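Side-chain contacts in putative yopH targeting protein (Yersinia pestis, PDB 4GF3), which probably acts as a CesT-family type III secretion chaperone that binds the effector YopH and targets it for export: residues R2-S5 / S6-E10; V30-D33 / K34-V38; D65-R68 / K69-F72; S93-I97 / N98-G102. All coordinates share one frame; numbering follows the deposited sequence.

Contact 1 of 4, residues R2-S5 / S6-E10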
ATOM      1  N   ARG A   2      -7.154  15.139 -11.367  1.00 50.52           N
ATOM      2  CA  ARG A   2      -6.851  14.794  -9.957  1.00 44.89           C
ATOM      3  C   ARG A   2      -5.393  15.122  -9.711  1.00 42.42           C
ATOM      4  O   ARG A   2      -4.592  14.944 -10.599  1.00 44.91           O
ATOM      5  CB  ARG A   2      -7.052  13.297  -9.728  1.00 44.20           C
ATOM      6  CG  ARG A   2      -6.993  12.924  -8.277  1.00 42.42           C
ATOM      7  CD  ARG A   2      -7.353  11.471  -8.086  1.00 43.86           C
ATOM      8  NE  ARG A   2      -8.792  11.221  -7.928  1.00 42.05           N
ATOM      9  CZ  ARG A   2      -9.488  10.364  -8.681  1.00 47.78           C
ATOM     10  NH1 ARG A   2      -8.839   9.673  -9.651  1.00 50.17           N
ATOM     11  NH2 ARG A   2     -10.810  10.154  -8.461  1.00 44.89           N
ATOM     12  N   THR A   3      -5.029  15.536  -8.504  1.00 38.30           N
ATOM     13  CA  THR A   3      -3.608  15.548  -8.124  1.00 35.35           C
ATOM     14  C   THR A   3      -3.298  14.475  -7.084  1.00 30.08           C
ATOM     15  O   THR A   3      -4.191  13.925  -6.455  1.00 28.15           O
ATOM     16  CB  THR A   3      -3.245  16.894  -7.551  1.00 35.98           C
ATOM     17  OG1 THR A   3      -3.970  17.028  -6.348  1.00 35.69           O
ATOM     18  CG2 THR A   3      -3.629  17.971  -8.502  1.00 39.60           C
ATOM     19  N   TYR A   4      -2.021  14.153  -6.908  1.00 27.71           N
ATOM     20  CA  TYR A   4      -1.602  13.253  -5.845  1.00 24.49           C
ATOM     21  C   TYR A   4      -2.205  13.643  -4.487  1.00 24.43           C
ATOM     22  O   TYR A   4      -2.751  12.783  -3.782  1.00 23.80           O
ATOM     23  CB  TYR A   4      -0.061  13.214  -5.717  1.00 23.68           C
ATOM     24  CG  TYR A   4       0.415  12.257  -4.657  1.00 21.70           C
ATOM     25  CD1 TYR A   4       0.337  10.865  -4.836  1.00 20.88           C
ATOM     26  CD2 TYR A   4       0.942  12.720  -3.469  1.00 21.94           C
ATOM     27  CE1 TYR A   4       0.767   9.984  -3.868  1.00 19.34           C
ATOM     28  CE2 TYR A   4       1.413  11.843  -2.499  1.00 20.56           C
ATOM     29  CZ  TYR A   4       1.311  10.482  -2.691  1.00 19.55           C
ATOM     30  OH  TYR A   4       1.773   9.635  -1.695  1.00 18.16           O
ATOM     31  N   SER A   5      -2.076  14.907  -4.109  1.00 26.32           N
ATOM     32  CA  SER A   5      -2.576  15.365  -2.837  1.00 27.80           C
ATOM     33  C   SER A   5      -4.110  15.300  -2.747  1.00 28.32           C
ATOM     34  O   SER A   5      -4.636  14.943  -1.710  1.00 27.93           O
ATOM     35  CB  SER A   5      -2.071  16.769  -2.550  1.00 31.77           C
ATOM     36  OG  SER A   5      -0.662  16.704  -2.384  1.00 33.97           O
ATOM     37  N   SER A   6      -4.829  15.537  -3.848  1.00 28.53           N
ATOM     38  CA  SER A   6      -6.283  15.468  -3.772  1.00 28.54           C
ATOM     39  C   SER A   6      -6.684  14.005  -3.692  1.00 26.73           C
ATOM     40  O   SER A   6      -7.654  13.674  -3.035  1.00 26.07           O
ATOM     41  CB  SER A   6      -6.942  16.199  -4.948  1.00 31.40           C
ATOM     42  OG  SER A   6      -6.764  15.448  -6.131  1.00 31.53           O
ATOM     43  N   LEU A   7      -5.900  13.131  -4.317  1.00 24.45           N
ATOM     44  CA  LEU A   7      -6.170  11.703  -4.252  1.00 23.97           C
ATOM     45  C   LEU A   7      -6.015  11.237  -2.802  1.00 22.75           C
ATOM     46  O   LEU A   7      -6.843  10.480  -2.307  1.00 23.18           O
ATOM     47  CB  LEU A   7      -5.238  10.879  -5.160  1.00 21.84           C
ATOM     48  CG  LEU A   7      -5.377   9.371  -5.010  1.00 21.38           C
ATOM     49  CD1 LEU A   7      -6.797   8.878  -5.197  1.00 22.01           C
ATOM     50  CD2 LEU A   7      -4.410   8.669  -5.966  1.00 20.59           C
ATOM     51  N   LEU A   8      -4.940  11.647  -2.127  1.00 23.49           N
ATOM     52  CA  LEU A   8      -4.812  11.304  -0.746  1.00 24.02           C
ATOM     53  C   LEU A   8      -5.916  11.817   0.126  1.00 26.06           C
ATOM     54  O   LEU A   8      -6.279  11.119   1.096  1.00 26.50           O
ATOM     55  CB  LEU A   8      -3.499  11.786  -0.122  1.00 25.58           C
ATOM     56  CG  LEU A   8      -2.208  11.163  -0.644  1.00 26.66           C
ATOM     57  CD1 LEU A   8      -0.986  11.472   0.219  1.00 27.80           C
ATOM     58  CD2 LEU A   8      -2.359   9.702  -0.792  1.00 25.83           C
ATOM     59  N   GLU A   9      -6.411  13.043  -0.121  1.00 29.05           N
ATOM     60  CA  GLU A   9      -7.570  13.562   0.589  1.00 31.51           C
ATOM     61  C   GLU A   9      -8.772  12.671   0.427  1.00 30.38           C
ATOM     62  O   GLU A   9      -9.526  12.451   1.389  1.00 29.20           O
ATOM     63  CB  GLU A   9      -7.978  14.961   0.080  1.00 35.62           C
ATOM     64  CG  GLU A   9      -7.079  16.056   0.560  1.00 40.77           C
ATOM     65  CD  GLU A   9      -7.396  17.391  -0.101  1.00 48.28           C
ATOM     66  OE1 GLU A   9      -8.429  17.514  -0.815  1.00 52.05           O
ATOM     67  OE2 GLU A   9      -6.608  18.331   0.117  1.00 54.42           O
ATOM     68  N   GLU A  10      -9.007  12.266  -0.823  1.00 28.75           N
ATOM     69  CA  GLU A  10     -10.115  11.348  -1.150  1.00 29.33           C
ATOM     70  C   GLU A  10     -10.009  10.056  -0.370  1.00 26.65           C
ATOM     71  O   GLU A  10     -10.992   9.553   0.135  1.00 27.48           O
ATOM     72  CB  GLU A  10     -10.122  10.957  -2.635  1.00 30.49           C
ATOM     73  CG  GLU A  10     -11.288  11.373  -3.439  1.00 35.30           C
ATOM     74  CD  GLU A  10     -11.165  10.919  -4.905  1.00 35.33           C
ATOM     75  OE1 GLU A  10     -11.448   9.698  -5.241  1.00 30.98           O
ATOM     76  OE2 GLU A  10     -10.671  11.782  -5.664  1.00 36.84           O
TER
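R2 sets out with CG opposite its backbone N (chi1 -170°) and bends at chi3 (-88°), which swings the guanidinium back alongside the first helical turn to E10. The grip is side-on: NE reaches E10 OE2 at 3.0 Å and NH2 reaches the same oxygen at 3.2 Å, both nearly in the guanidinium plane and on the syn side of the carboxylate. A second contact of NH2, to OE1, is weak. Guanidinium and carboxylate planes are turned 56° against each other, not a flat fork. The arginine's CD packs against L7 CB at 3.7 Å.

T3 and S6 form a capping box. T3 OG1 stands at the N-cap and takes the N-H of S6 (3.0 Å), while T3 N gives its hydrogen to S6 OG (2.9 Å), so each residue's side-chain oxygen takes the other's amide N-H. L7 N bonds to T3 O and L8 N to Y4 O. L8 CG lies over one face of the Y4 ring, toward its rim, and CD1 comes 3.6 Å from CE2.

Y4 OH hydrogen-bonds to G26 O, and its ring touches L40 and P42 of strand 36-42. L7 meets L48 of strand 47-56, and E10 OE1 accepts from G102 N at the start of helix 102-118, seating helix 4-15 against sheet and helix.

Contact 2 of 4, residues V30-D33 / K34-V38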
ATOM      1  N   VAL A  30      -0.268   4.608   6.576  1.00 18.77           N
ATOM      2  CA  VAL A  30      -1.328   4.242   7.410  1.00 20.74           C
ATOM      3  C   VAL A  30      -0.836   3.033   8.212  1.00 20.34           C
ATOM      4  O   VAL A  30      -0.341   2.056   7.611  1.00 20.80           O
ATOM      5  CB  VAL A  30      -2.561   3.907   6.534  1.00 22.12           C
ATOM      6  CG1 VAL A  30      -3.692   3.380   7.396  1.00 25.79           C
ATOM      7  CG2 VAL A  30      -3.048   5.195   5.873  1.00 24.65           C
ATOM      8  N   THR A  31      -1.069   3.062   9.539  1.00 22.09           N
ATOM      9  CA  THR A  31      -0.836   1.944  10.418  1.00 22.71           C
ATOM     10  C   THR A  31      -2.133   1.165  10.631  1.00 23.49           C
ATOM     11  O   THR A  31      -3.186   1.751  10.976  1.00 24.44           O
ATOM     12  CB  THR A  31      -0.217   2.412  11.756  1.00 24.21           C
ATOM     13  OG1 THR A  31       1.106   2.928  11.485  1.00 24.83           O
ATOM     14  CG2 THR A  31      -0.102   1.273  12.748  1.00 26.39           C
ATOM     15  N   ILE A  32      -2.015  -0.145  10.447  1.00 24.15           N
ATOM     16  CA  ILE A  32      -3.124  -1.062  10.481  1.00 25.99           C
ATOM     17  C   ILE A  32      -2.990  -2.080  11.619  1.00 26.66           C
ATOM     18  O   ILE A  32      -2.027  -2.864  11.682  1.00 25.28           O
ATOM     19  CB  ILE A  32      -3.312  -1.782   9.145  1.00 26.54           C
ATOM     20  CG1 ILE A  32      -3.614  -0.768   8.036  1.00 28.01           C
ATOM     21  CG2 ILE A  32      -4.429  -2.817   9.290  1.00 28.00           C
ATOM     22  CD1 ILE A  32      -2.658  -0.834   6.911  1.00 26.78           C
ATOM     23  N   ASP A  33      -3.988  -2.070  12.479  1.00 28.30           N
ATOM     24  CA  ASP A  33      -4.042  -2.925  13.674  1.00 32.14           C
ATOM     25  C   ASP A  33      -2.739  -2.803  14.500  1.00 33.45           C
ATOM     26  O   ASP A  33      -2.192  -3.811  15.043  1.00 33.61           O
ATOM     27  CB  ASP A  33      -4.349  -4.376  13.288  1.00 33.56           C
ATOM     28  CG  ASP A  33      -5.797  -4.555  12.763  1.00 35.01           C
ATOM     29  OD1 ASP A  33      -6.663  -3.741  13.138  1.00 33.73           O
ATOM     30  OD2 ASP A  33      -6.027  -5.520  11.978  1.00 39.30           O
ATOM     31  N   LYS A  34      -2.291  -1.542  14.594  1.00 32.70           N
ATOM     32  CA  LYS A  34      -1.109  -1.141  15.352  1.00 33.19           C
ATOM     33  C   LYS A  34       0.184  -1.677  14.805  1.00 33.70           C
ATOM     34  O   LYS A  34       1.220  -1.180  15.223  1.00 34.13           O
ATOM     35  CB  LYS A  34      -1.188  -1.600  16.831  1.00 35.43           C
ATOM     36  CG  LYS A  34      -2.488  -1.363  17.553  1.00 37.78           C
ATOM     37  CD  LYS A  34      -2.769   0.102  17.701  1.00 38.37           C
ATOM     38  CE  LYS A  34      -4.025   0.346  18.462  1.00 40.41           C
ATOM     39  NZ  LYS A  34      -4.087   1.824  18.633  1.00 41.55           N
ATOM     40  N   ILE A  35       0.177  -2.673  13.920  1.00 34.21           N
ATOM     41  CA  ILE A  35       1.440  -3.315  13.532  1.00 35.72           C
ATOM     42  C   ILE A  35       1.808  -3.246  12.052  1.00 34.16           C
ATOM     43  O   ILE A  35       2.982  -3.176  11.717  1.00 33.99           O
ATOM     44  CB  ILE A  35       1.592  -4.781  14.044  1.00 40.38           C
ATOM     45  CG1 ILE A  35       0.685  -5.762  13.287  1.00 43.80           C
ATOM     46  CG2 ILE A  35       1.449  -4.874  15.582  1.00 42.28           C
ATOM     47  CD1 ILE A  35       1.393  -7.045  12.831  1.00 46.88           C
ATOM     48  N   TRP A  36       0.846  -3.340  11.138  1.00 30.92           N
ATOM     49  CA  TRP A  36       1.165  -3.282   9.760  1.00 29.57           C
ATOM     50  C   TRP A  36       1.169  -1.823   9.284  1.00 24.48           C
ATOM     51  O   TRP A  36       0.354  -1.000   9.697  1.00 24.43           O
ATOM     52  CB  TRP A  36       0.114  -3.959   8.883  1.00 32.80           C
ATOM     53  CG  TRP A  36      -0.183  -5.425   9.065  1.00 38.87           C
ATOM     54  CD1 TRP A  36      -1.434  -5.961   9.276  1.00 44.51           C
ATOM     55  CD2 TRP A  36       0.702  -6.539   8.897  1.00 37.81           C
ATOM     56  NE1 TRP A  36      -1.366  -7.327   9.292  1.00 44.37           N
ATOM     57  CE2 TRP A  36      -0.071  -7.712   9.077  1.00 43.05           C
ATOM     58  CE3 TRP A  36       2.065  -6.661   8.671  1.00 36.86           C
ATOM     59  CZ2 TRP A  36       0.474  -8.995   9.022  1.00 42.68           C
ATOM     60  CZ3 TRP A  36       2.612  -7.929   8.630  1.00 38.96           C
ATOM     61  CH2 TRP A  36       1.813  -9.086   8.821  1.00 41.78           C
ATOM     62  N   VAL A  37       1.988  -1.561   8.288  1.00 22.87           N
ATOM     63  CA  VAL A  37       2.065  -0.215   7.721  1.00 20.65           C
ATOM     64  C   VAL A  37       2.014  -0.280   6.213  1.00 19.03           C
ATOM     65  O   VAL A  37       2.837  -0.930   5.568  1.00 18.10           O
ATOM     66  CB  VAL A  37       3.366   0.524   8.210  1.00 20.70           C
ATOM     67  CG1 VAL A  37       3.425   1.892   7.592  1.00 20.72           C
ATOM     68  CG2 VAL A  37       3.393   0.639   9.705  1.00 22.34           C
ATOM     69  N   VAL A  38       1.032   0.417   5.622  1.00 18.48           N
ATOM     70  CA  VAL A  38       0.936   0.553   4.226  1.00 17.69           C
ATOM     71  C   VAL A  38       1.457   1.940   3.930  1.00 17.95           C
ATOM     72  O   VAL A  38       0.979   2.946   4.429  1.00 19.34           O
ATOM     73  CB  VAL A  38      -0.512   0.402   3.701  1.00 17.19           C
ATOM     74  CG1 VAL A  38      -0.609   0.830   2.268  1.00 16.93           C
ATOM     75  CG2 VAL A  38      -0.984  -1.064   3.746  1.00 19.25           C
TER
HETATM   76  O   HOH W   1      -3.589   0.695  13.661  1.00 24.95           O
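I32 and V38 make the close-fitting side of this hairpin: CD1 of I32 meets CG2 of V38 at 3.6 Å, slanting across it, and I32 CB lies 4.1 Å from W36 CB. V30 points to the same face, and this row packs on helix 102-118. Across the sheet the fit is sparser. T31 OG1 comes to 3.7 Å from V37 CG2, while T31 CG2 lies against the backbone of K34, 3.6 Å from its C.

Strands 28-32 and 36-42 are antiparallel, with V30 and V38 a hydrogen-bonded pair, and a classic beta bulge interrupts the register where I35 and W36 both face I32. There I32 O accepts two amides: W36 N at 3.0 Å, and I35 N at 3.1 Å from well above the carbonyl plane. The return bond, I32 N to W36 O, is short at 2.6 Å.

K34 and I35 are exposed, and one water accepts from K34 N at 2.7 Å and donates weakly to T31 O. Along strand 28-32 another protein's chain pairs with T31 and I32, continuing the sheet; its backbone hydrogen-bonds to T31 OG1 and, at the turn, D33 OD1, and its acidic side chain forms a salt bridge with K34 NZ.

Contact 3 of 4, residues D65-R68 / K69-F72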
ATOM      1  N   ASP A  65       3.890 -20.376  -5.894  1.00 33.35           N
ATOM      2  CA  ASP A  65       2.545 -19.818  -5.842  1.00 33.77           C
ATOM      3  C   ASP A  65       2.559 -18.375  -6.292  1.00 30.00           C
ATOM      4  O   ASP A  65       1.733 -17.991  -7.066  1.00 29.69           O
ATOM      5  CB  ASP A  65       1.964 -19.775  -4.418  1.00 36.98           C
ATOM      6  CG  ASP A  65       1.763 -21.149  -3.767  1.00 42.33           C
ATOM      7  OD1 ASP A  65       1.658 -22.229  -4.446  1.00 46.45           O
ATOM      8  OD2 ASP A  65       1.639 -21.140  -2.488  1.00 45.37           O
ATOM      9  N   ILE A  66       3.452 -17.555  -5.758  1.00 28.03           N
ATOM     10  CA  ILE A  66       3.487 -16.139  -6.112  1.00 26.21           C
ATOM     11  C   ILE A  66       3.881 -15.931  -7.602  1.00 24.96           C
ATOM     12  O   ILE A  66       3.267 -15.140  -8.328  1.00 23.10           O
ATOM     13  CB  ILE A  66       4.478 -15.315  -5.233  1.00 26.96           C
ATOM     14  CG1 ILE A  66       4.086 -15.246  -3.757  1.00 30.20           C
ATOM     15  CG2 ILE A  66       4.611 -13.912  -5.746  1.00 24.04           C
ATOM     16  CD1 ILE A  66       2.618 -15.402  -3.468  1.00 32.25           C
ATOM     17  N   LEU A  67       4.907 -16.651  -8.045  1.00 23.73           N
ATOM     18  CA  LEU A  67       5.353 -16.522  -9.442  1.00 23.24           C
ATOM     19  C   LEU A  67       4.323 -17.013 -10.434  1.00 23.56           C
ATOM     20  O   LEU A  67       4.242 -16.446 -11.486  1.00 22.61           O
ATOM     21  CB  LEU A  67       6.720 -17.175  -9.674  1.00 23.96           C
ATOM     22  CG  LEU A  67       7.859 -16.352  -9.054  1.00 23.08           C
ATOM     23  CD1 LEU A  67       9.165 -17.171  -8.940  1.00 24.13           C
ATOM     24  CD2 LEU A  67       8.070 -15.042  -9.801  1.00 22.17           C
ATOM     25  N   ARG A  68       3.564 -18.070 -10.135  1.00 25.24           N
ATOM     26  CA  ARG A  68       2.501 -18.534 -11.035  1.00 26.71           C
ATOM     27  C   ARG A  68       1.387 -17.453 -11.237  1.00 25.67           C
ATOM     28  O   ARG A  68       0.734 -17.440 -12.255  1.00 25.52           O
ATOM     29  CB  ARG A  68       1.944 -19.867 -10.553  1.00 31.18           C
ATOM     30  CG  ARG A  68       3.103 -20.891 -10.350  1.00 33.53           C
ATOM     31  CD  ARG A  68       2.977 -22.369 -10.630  1.00 39.66           C
ATOM     32  NE  ARG A  68       2.511 -23.050  -9.475  1.00 41.90           N
ATOM     33  CZ  ARG A  68       2.765 -24.282  -9.034  1.00 43.71           C
ATOM     34  NH1 ARG A  68       3.614 -25.196  -9.578  1.00 44.62           N
ATOM     35  NH2 ARG A  68       2.082 -24.581  -7.947  1.00 44.16           N
ATOM     36  N   LYS A  69       1.291 -16.528 -10.311  1.00 24.88           N
ATOM     37  CA  LYS A  69       0.293 -15.483 -10.315  1.00 25.91           C
ATOM     38  C   LYS A  69       0.875 -14.147 -10.818  1.00 22.57           C
ATOM     39  O   LYS A  69       0.178 -13.148 -10.867  1.00 22.14           O
ATOM     40  CB  LYS A  69      -0.300 -15.319  -8.895  1.00 29.66           C
ATOM     41  CG  LYS A  69      -1.284 -16.459  -8.602  1.00 36.23           C
ATOM     42  CD  LYS A  69      -2.093 -16.309  -7.309  1.00 42.05           C
ATOM     43  CE  LYS A  69      -2.943 -17.577  -7.128  1.00 47.53           C
ATOM     44  NZ  LYS A  69      -4.253 -17.380  -6.422  1.00 51.22           N
ATOM     45  N   ASN A  70       2.165 -14.104 -11.090  1.00 20.67           N
ATOM     46  CA  ASN A  70       2.831 -12.820 -11.418  1.00 18.79           C
ATOM     47  C   ASN A  70       2.743 -12.494 -12.888  1.00 18.33           C
ATOM     48  O   ASN A  70       3.760 -12.279 -13.551  1.00 17.66           O
ATOM     49  CB  ASN A  70       4.280 -12.868 -11.012  1.00 18.10           C
ATOM     50  CG  ASN A  70       4.947 -11.482 -10.989  1.00 18.61           C
ATOM     51  OD1 ASN A  70       4.400 -10.475 -10.502  1.00 19.63           O
ATOM     52  ND2 ASN A  70       6.146 -11.441 -11.515  1.00 17.93           N
ATOM     53  N   LEU A  71       1.523 -12.486 -13.397  1.00 19.57           N
ATOM     54  CA  LEU A  71       1.290 -12.402 -14.827  1.00 20.37           C
ATOM     55  C   LEU A  71       0.640 -11.041 -15.060  1.00 18.78           C
ATOM     56  O   LEU A  71       0.030 -10.511 -14.167  1.00 18.10           O
ATOM     57  CB  LEU A  71       0.382 -13.499 -15.290  1.00 23.59           C
ATOM     58  CG  LEU A  71       0.189 -13.672 -16.790  1.00 26.65           C
ATOM     59  CD1 LEU A  71       1.505 -14.029 -17.499  1.00 28.69           C
ATOM     60  CD2 LEU A  71      -0.881 -14.743 -16.987  1.00 30.36           C
ATOM     61  N   PHE A  72       0.822 -10.517 -16.262  1.00 18.00           N
ATOM     62  CA  PHE A  72       0.158  -9.294 -16.681  1.00 18.51           C
ATOM     63  C   PHE A  72      -1.329  -9.385 -16.517  1.00 19.46           C
ATOM     64  O   PHE A  72      -1.902 -10.502 -16.569  1.00 19.38           O
ATOM     65  CB  PHE A  72       0.441  -8.928 -18.147  1.00 19.42           C
ATOM     66  CG  PHE A  72       0.209 -10.003 -19.141  1.00 21.14           C
ATOM     67  CD1 PHE A  72      -1.045 -10.237 -19.677  1.00 23.64           C
ATOM     68  CD2 PHE A  72       1.305 -10.748 -19.614  1.00 22.30           C
ATOM     69  CE1 PHE A  72      -1.229 -11.225 -20.628  1.00 26.01           C
ATOM     70  CE2 PHE A  72       1.105 -11.717 -20.567  1.00 24.45           C
ATOM     71  CZ  PHE A  72      -0.145 -11.956 -21.072  1.00 25.16           C
TER
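The carboxamide of N70 comes near L67 only loosely, ND2 standing 4.4 Å from CD2 of the leucine, a distance at which the flat group is hardly held by its neighbour. A second flat group lies farther on, where the ring of F72 has L71 CG over one face, displaced toward the rim; this is a contact between chain neighbours and brings the ring nowhere near residues 65-68.

Closer approaches are made by aliphatic carbons and backbone oxygens. The backbone itself puts N70 CB 3.6 Å from L67 O, and with CG opposite the backbone N (chi1 -166°) the carboxamide is sent out beside the residue's own carbonyl carbon. The stem of K69 rests likewise on carbonyls of the helix's final turn, CB at 3.6 Å from I66 O and CG at 3.7 Å from D65 O, before the rest of the lysine leads away.

This is the exit from helix 60-68. Two amides reach back three residues: K69 N to I66 O at 3.1 Å, and N70 N to L67 O at 3.2 Å. Both donors sit above the carbonyl planes, 63° and 73° out of them, so neither uses a lone-pair direction, although the second N-H points fairly straight at its oxygen. An inverse gamma turn centred on N70 follows at once, closed by a weak bond from L71 N to K69 O, and it bends the chain off the helix line.

Strand 80-83 lies beside this exit. I66, the buried residue of the group, packs on C81, while R80 touches N70 and gives a hydrogen bond from NH2 to L71 O.

Contact 4 of 4, residues S93-I97 / N98-G102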
ATOM      1  N   SER A  93       1.382  -2.369  -4.952  1.00 17.30           N
ATOM      2  CA  SER A  93       0.537  -2.093  -6.133  1.00 16.10           C
ATOM      3  C   SER A  93       0.944  -0.737  -6.699  1.00 17.53           C
ATOM      4  O   SER A  93       1.297   0.216  -5.953  1.00 17.99           O
ATOM      5  CB  SER A  93      -0.981  -2.089  -5.826  1.00 16.58           C
ATOM      6  OG  SER A  93      -1.724  -2.030  -7.039  1.00 17.70           O
ATOM      7  N   GLN A  94       0.909  -0.653  -8.027  1.00 17.59           N
ATOM      8  CA  GLN A  94       1.315   0.533  -8.763  1.00 17.65           C
ATOM      9  C   GLN A  94       0.137   1.030  -9.595  1.00 19.05           C
ATOM     10  O   GLN A  94      -0.437   0.264 -10.318  1.00 18.88           O
ATOM     11  CB  GLN A  94       2.556   0.221  -9.641  1.00 18.70           C
ATOM     12  CG  GLN A  94       3.113   1.445 -10.375  1.00 18.48           C
ATOM     13  CD  GLN A  94       4.542   1.193 -10.927  1.00 18.50           C
ATOM     14  OE1 GLN A  94       5.350   0.415 -10.362  1.00 18.42           O
ATOM     15  NE2 GLN A  94       4.859   1.888 -11.988  1.00 20.56           N
ATOM     16  N   LEU A  95      -0.211   2.289  -9.438  1.00 17.98           N
ATOM     17  CA  LEU A  95      -1.442   2.869  -9.931  1.00 19.43           C
ATOM     18  C   LEU A  95      -1.213   4.255 -10.575  1.00 19.32           C
ATOM     19  O   LEU A  95      -0.409   5.061 -10.144  1.00 19.15           O
ATOM     20  CB  LEU A  95      -2.433   3.063  -8.773  1.00 21.18           C
ATOM     21  CG  LEU A  95      -2.784   1.798  -7.965  1.00 23.38           C
ATOM     22  CD1 LEU A  95      -2.210   1.879  -6.558  1.00 24.70           C
ATOM     23  CD2 LEU A  95      -4.289   1.554  -7.984  1.00 23.49           C
ATOM     24  N   ASN A  96      -2.062   4.553 -11.530  1.00 18.96           N
ATOM     25  CA  ASN A  96      -2.137   5.805 -12.127  1.00 20.77           C
ATOM     26  C   ASN A  96      -2.925   6.757 -11.254  1.00 21.52           C
ATOM     27  O   ASN A  96      -4.086   6.499 -10.908  1.00 21.81           O
ATOM     28  CB  ASN A  96      -2.804   5.658 -13.503  1.00 21.99           C
ATOM     29  CG  ASN A  96      -2.897   6.928 -14.229  1.00 26.18           C
ATOM     30  OD1 ASN A  96      -3.813   7.722 -14.008  1.00 25.42           O
ATOM     31  ND2 ASN A  96      -1.965   7.119 -15.227  1.00 27.21           N
ATOM     32  N   ILE A  97      -2.313   7.906 -10.966  1.00 20.89           N
ATOM     33  CA  ILE A  97      -2.897   8.910 -10.049  1.00 22.02           C
ATOM     34  C   ILE A  97      -4.242   9.384 -10.563  1.00 24.93           C
ATOM     35  O   ILE A  97      -5.217   9.507  -9.810  1.00 24.36           O
ATOM     36  CB  ILE A  97      -1.945  10.107  -9.865  1.00 23.01           C
ATOM     37  CG1 ILE A  97      -0.709   9.677  -9.047  1.00 21.52           C
ATOM     38  CG2 ILE A  97      -2.633  11.300  -9.156  1.00 25.69           C
ATOM     39  CD1 ILE A  97       0.464  10.597  -9.195  1.00 23.30           C
ATOM     40  N   ASN A  98      -4.301   9.719 -11.834  1.00 26.59           N
ATOM     41  CA  ASN A  98      -5.554  10.191 -12.371  1.00 30.10           C
ATOM     42  C   ASN A  98      -6.633   9.084 -12.564  1.00 29.01           C
ATOM     43  O   ASN A  98      -7.818   9.386 -12.558  1.00 34.11           O
ATOM     44  CB  ASN A  98      -5.333  10.950 -13.678  1.00 34.75           C
ATOM     45  CG  ASN A  98      -6.605  11.655 -14.164  1.00 41.01           C
ATOM     46  OD1 ASN A  98      -7.394  11.093 -14.960  1.00 45.14           O
ATOM     47  ND2 ASN A  98      -6.834  12.869 -13.671  1.00 42.96           N
ATOM     48  N   ASP A  99      -6.259   7.842 -12.746  1.00 27.06           N
ATOM     49  CA  ASP A  99      -7.247   6.818 -13.080  1.00 29.57           C
ATOM     50  C   ASP A  99      -7.818   6.169 -11.776  1.00 30.07           C
ATOM     51  O   ASP A  99      -8.747   5.362 -11.860  1.00 28.00           O
ATOM     52  CB  ASP A  99      -6.653   5.666 -13.913  1.00 30.26           C
ATOM     53  CG  ASP A  99      -6.159   6.098 -15.314  1.00 33.10           C
ATOM     54  OD1 ASP A  99      -6.588   7.203 -15.790  1.00 35.55           O
ATOM     55  OD2 ASP A  99      -5.284   5.297 -15.827  1.00 34.59           O
ATOM     56  N   THR A 100      -7.209   6.435 -10.601  1.00 28.15           N
ATOM     57  CA  THR A 100      -7.551   5.626  -9.419  1.00 28.35           C
ATOM     58  C   THR A 100      -8.568   6.448  -8.623  1.00 29.63           C
ATOM     59  O   THR A 100      -8.876   7.502  -9.022  1.00 38.47           O
ATOM     60  CB  THR A 100      -6.250   5.140  -8.673  1.00 26.57           C
ATOM     61  OG1 THR A 100      -6.572   4.146  -7.653  1.00 28.09           O
ATOM     62  CG2 THR A 100      -5.576   6.252  -7.995  1.00 27.17           C
ATOM     63  N   SER A 101      -9.203   5.920  -7.583  1.00 28.27           N
ATOM     64  CA  SER A 101     -10.092   6.694  -6.698  1.00 27.05           C
ATOM     65  C   SER A 101      -9.716   6.344  -5.248  1.00 23.09           C
ATOM     66  O   SER A 101      -8.984   5.351  -4.981  1.00 22.23           O
ATOM     67  CB  SER A 101     -11.590   6.275  -6.935  1.00 29.33           C
ATOM     68  OG  SER A 101     -11.599   4.851  -6.718  1.00 29.03           O
ATOM     69  N   GLY A 102     -10.207   7.158  -4.324  1.00 23.96           N
ATOM     70  CA  GLY A 102     -10.182   6.841  -2.895  1.00 24.08           C
ATOM     71  C   GLY A 102     -10.676   5.426  -2.629  1.00 24.64           C
ATOM     72  O   GLY A 102     -10.059   4.649  -1.909  1.00 22.57           O
TER
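Strand 88-96 leaves the sheet through a beta turn at N96-D99, and the contact is this turn with the lead-in to helix 102-118. N96 and D99, the first and last residues of the turn, face each other. N96 holds CG opposite its backbone N (chi1 -179°), which places OD1 2.8 Å from D99 N; that bond is weak, as is the turn's own bond from D99 N to N96 O at 3.1 Å. One amide hydrogen is thus shared between two oxygens, neither well aligned.

Beyond them the N96 carboxamide and the D99 carboxylate stack with their planes 16° apart, D99 OD2 lying 3.3 Å from N96 CG. The oxygens of the two groups do not bond, and the carboxylate rests on the amide carbon.

T100 turns back to the strand. Its CG2 lies 3.3 Å from N96 O, and its OG1 comes 3.5 Å from L95 CD2, the two side chains meeting roughly at a right angle; OG1 is hydrogen-bonded to Q104 OE1.

S101 N-caps helix 102-118 through its OG, which hydrogen-bonds to Q104 N. L95 and I97 pack on L48 of strand 47-56, L95 also touches L105 of the helix, and T100 meets L7 of helix 4-15.

Contacts 1, 2 and 4 are partly buried, whereas contact 3 lies at the surface. Contacts 1 and 4 touch, through E10 and the residues leading into helix 102-118, so the second turn of helix 4-15 meets the start of helix 102-118. Contact 3 lies across the chain's centre from contact 1, about 31 Å between centres. Contacts 2 and 4 both reach the five-stranded sheet, one at the hairpin that is outermost within this chain and one where an inner strand leaves it. Contact 1 works through charge and capping, contact 2 through strand pairing and apolar packing, contact 4 through weak turn bonds and a stack, contact 3 mainly through backbone bonds.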